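Local coordinates for protein DNA polymerase III, beta subunit (Thermotoga maritima, PDB 1VPK) that probably tethers DNA polymerase III and other proteins to DNA for processive synthesis, as a ring-shaped head-to-tail homodimer of the beta sliding clamp family, at residues 139-142 and 143-147. Sequence-based numbering, arbitrary orientation.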
ATOM      1  N   PHE A 139      30.761 -11.510 -21.126  1.00 42.93           N
ATOM      2  CA  PHE A 139      31.448 -10.616 -20.194  1.00 43.51           C
ATOM      3  C   PHE A 139      30.998 -10.842 -18.763  1.00 43.53           C
ATOM      4  O   PHE A 139      29.922 -11.362 -18.511  1.00 42.22           O
ATOM      5  CB  PHE A 139      31.275  -9.144 -20.606  1.00 43.24           C
ATOM      6  CG  PHE A 139      29.847  -8.698 -20.643  1.00 44.45           C
ATOM      7  CD1 PHE A 139      29.084  -8.879 -21.785  1.00 44.02           C
ATOM      8  CD2 PHE A 139      29.257  -8.093 -19.521  1.00 45.62           C
ATOM      9  CE1 PHE A 139      27.746  -8.490 -21.815  1.00 45.64           C
ATOM     10  CE2 PHE A 139      27.905  -7.704 -19.541  1.00 43.29           C
ATOM     11  CZ  PHE A 139      27.159  -7.902 -20.690  1.00 43.24           C
ATOM     12  N   GLU A 140      31.857 -10.499 -17.826  1.00 44.50           N
ATOM     13  CA  GLU A 140      31.481 -10.463 -16.424  1.00 46.49           C
ATOM     14  C   GLU A 140      31.130  -9.026 -16.039  1.00 46.48           C
ATOM     15  O   GLU A 140      31.733  -8.094 -16.558  1.00 45.03           O
ATOM     16  CB  GLU A 140      32.630 -10.974 -15.544  1.00 46.89           C
ATOM     17  CG  GLU A 140      32.658 -12.504 -15.427  1.00 49.28           C
ATOM     18  CD  GLU A 140      33.431 -13.005 -14.212  1.00 49.50           C
ATOM     19  OE1 GLU A 140      34.483 -12.415 -13.840  1.00 54.51           O
ATOM     20  OE2 GLU A 140      32.995 -14.022 -13.634  1.00 57.27           O
ATOM     21  N   VAL A 141      30.147  -8.845 -15.149  1.00 46.52           N
ATOM     22  CA  VAL A 141      29.921  -7.509 -14.576  1.00 46.95           C
ATOM     23  C   VAL A 141      29.654  -7.563 -13.069  1.00 46.47           C
ATOM     24  O   VAL A 141      29.087  -8.533 -12.552  1.00 45.28           O
ATOM     25  CB  VAL A 141      28.812  -6.707 -15.379  1.00 47.31           C
ATOM     26  CG1 VAL A 141      27.557  -7.431 -15.421  1.00 48.79           C
ATOM     27  CG2 VAL A 141      28.618  -5.285 -14.811  1.00 47.10           C
ATOM     28  N   ASP A 142      30.104  -6.523 -12.369  1.00 46.84           N
ATOM     29  CA  ASP A 142      29.860  -6.376 -10.929  1.00 47.21           C
ATOM     30  C   ASP A 142      28.318  -6.408 -10.721  1.00 47.01           C
ATOM     31  O   ASP A 142      27.560  -5.769 -11.417  1.00 46.11           O
ATOM     32  CB  ASP A 142      30.582  -5.095 -10.415  1.00 47.73           C
ATOM     33  CG  ASP A 142      30.278  -4.762  -8.944  1.00 49.98           C
ATOM     34  OD1 ASP A 142      29.094  -4.483  -8.617  1.00 50.08           O
ATOM     35  OD2 ASP A 142      31.238  -4.763  -8.121  1.00 50.55           O
ATOM     36  N   THR A 143      27.868  -7.257  -9.804  1.00 47.13           N
ATOM     37  CA  THR A 143      26.463  -7.506  -9.599  1.00 47.25           C
ATOM     38  C   THR A 143      25.710  -6.243  -9.207  1.00 47.45           C
ATOM     39  O   THR A 143      24.695  -5.924  -9.812  1.00 47.14           O
ATOM     40  CB  THR A 143      26.317  -8.573  -8.519  1.00 46.76           C
ATOM     41  OG1 THR A 143      27.163  -9.674  -8.872  1.00 46.97           O
ATOM     42  CG2 THR A 143      24.927  -9.046  -8.411  1.00 47.64           C
ATOM     43  N   SER A 144      26.245  -5.531  -8.216  1.00 47.99           N
ATOM     44  CA  SER A 144      25.675  -4.285  -7.695  1.00 48.99           C
ATOM     45  C   SER A 144      25.619  -3.190  -8.770  1.00 48.91           C
ATOM     46  O   SER A 144      24.662  -2.440  -8.843  1.00 48.42           O
ATOM     47  CB  SER A 144      26.524  -3.765  -6.523  1.00 49.10           C
ATOM     48  OG  SER A 144      26.944  -4.841  -5.681  1.00 52.30           O
ATOM     49  N   LEU A 145      26.658  -3.095  -9.588  1.00 49.41           N
ATOM     50  CA  LEU A 145      26.673  -2.122 -10.679  1.00 50.32           C
ATOM     51  C   LEU A 145      25.559  -2.375 -11.679  1.00 50.50           C
ATOM     52  O   LEU A 145      24.857  -1.470 -12.101  1.00 50.96           O
ATOM     53  CB  LEU A 145      28.002  -2.216 -11.424  1.00 50.49           C
ATOM     54  CG  LEU A 145      28.272  -1.128 -12.467  1.00 51.09           C
ATOM     55  CD1 LEU A 145      28.367   0.211 -11.762  1.00 52.65           C
ATOM     56  CD2 LEU A 145      29.587  -1.419 -13.162  1.00 51.85           C
ATOM     57  N   LEU A 146      25.428  -3.618 -12.105  1.00 50.73           N
ATOM     58  CA  LEU A 146      24.393  -3.951 -13.084  1.00 50.80           C
ATOM     59  C   LEU A 146      22.991  -3.749 -12.494  1.00 50.95           C
ATOM     60  O   LEU A 146      22.118  -3.249 -13.166  1.00 49.48           O
ATOM     61  CB  LEU A 146      24.566  -5.366 -13.587  1.00 50.29           C
ATOM     62  CG  LEU A 146      23.564  -5.793 -14.671  1.00 51.85           C
ATOM     63  CD1 LEU A 146      23.695  -4.943 -15.920  1.00 51.04           C
ATOM     64  CD2 LEU A 146      23.755  -7.294 -14.978  1.00 51.23           C
ATOM     65  N   GLU A 147      22.802  -4.108 -11.226  1.00 51.99           N
ATOM     66  CA  GLU A 147      21.531  -3.866 -10.536  1.00 52.68           C
ATOM     67  C   GLU A 147      21.122  -2.416 -10.593  1.00 52.52           C
ATOM     68  O   GLU A 147      19.999  -2.095 -10.947  1.00 51.09           O
ATOM     69  CB  GLU A 147      21.600  -4.276  -9.059  1.00 53.78           C
ATOM     70  CG  GLU A 147      20.220  -4.367  -8.400  1.00 57.59           C
ATOM     71  CD  GLU A 147      19.749  -3.082  -7.670  1.00 65.57           C
ATOM     72  OE1 GLU A 147      20.575  -2.193  -7.337  1.00 69.31           O
ATOM     73  OE2 GLU A 147      18.524  -2.968  -7.382  1.00 71.14           O
TER
HETATM   74  O   HOH W   1      28.742  -6.723  -6.572  1.00 45.99           O
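D142 N-caps helix 143-153, its OD1 accepting from L145 N, where strand 137-142 passes directly into the helix in the central domain of the beta sliding clamp. The short strand and helix axes run nearly square to each other. CG of D142 is anti to the backbone N (chi1 174°), which sets it beside the carbonyl carbon and brings OD1 to L145 N at 3.0 Å. The N-H...O angle of this bond is 159°. That donor arrives on the anti side of OD1, 22° out of the carboxylate plane. A water donates to the same oxygen and accepts from S144 OG at 2.8 Å, bridging the cap to the first turn. The backbone joins in through L146 N, bonded to D142 O at 3.1 Å. The buried side chains of V141 and L146 cross at about a right angle, V141 CG1 lying 3.8 Å from L146 CD2. Toward the partly exposed L145, V141 CG2 approaches CD2 more loosely, at 4.3 Å. L217 of helix 207-218 also packs on L146, and I225 of strand 224-229 on V141. The CA-CB bond of T143 points away from the strand, although CB still touches D142; its OG1 is hydrogen-bonded to E222 O.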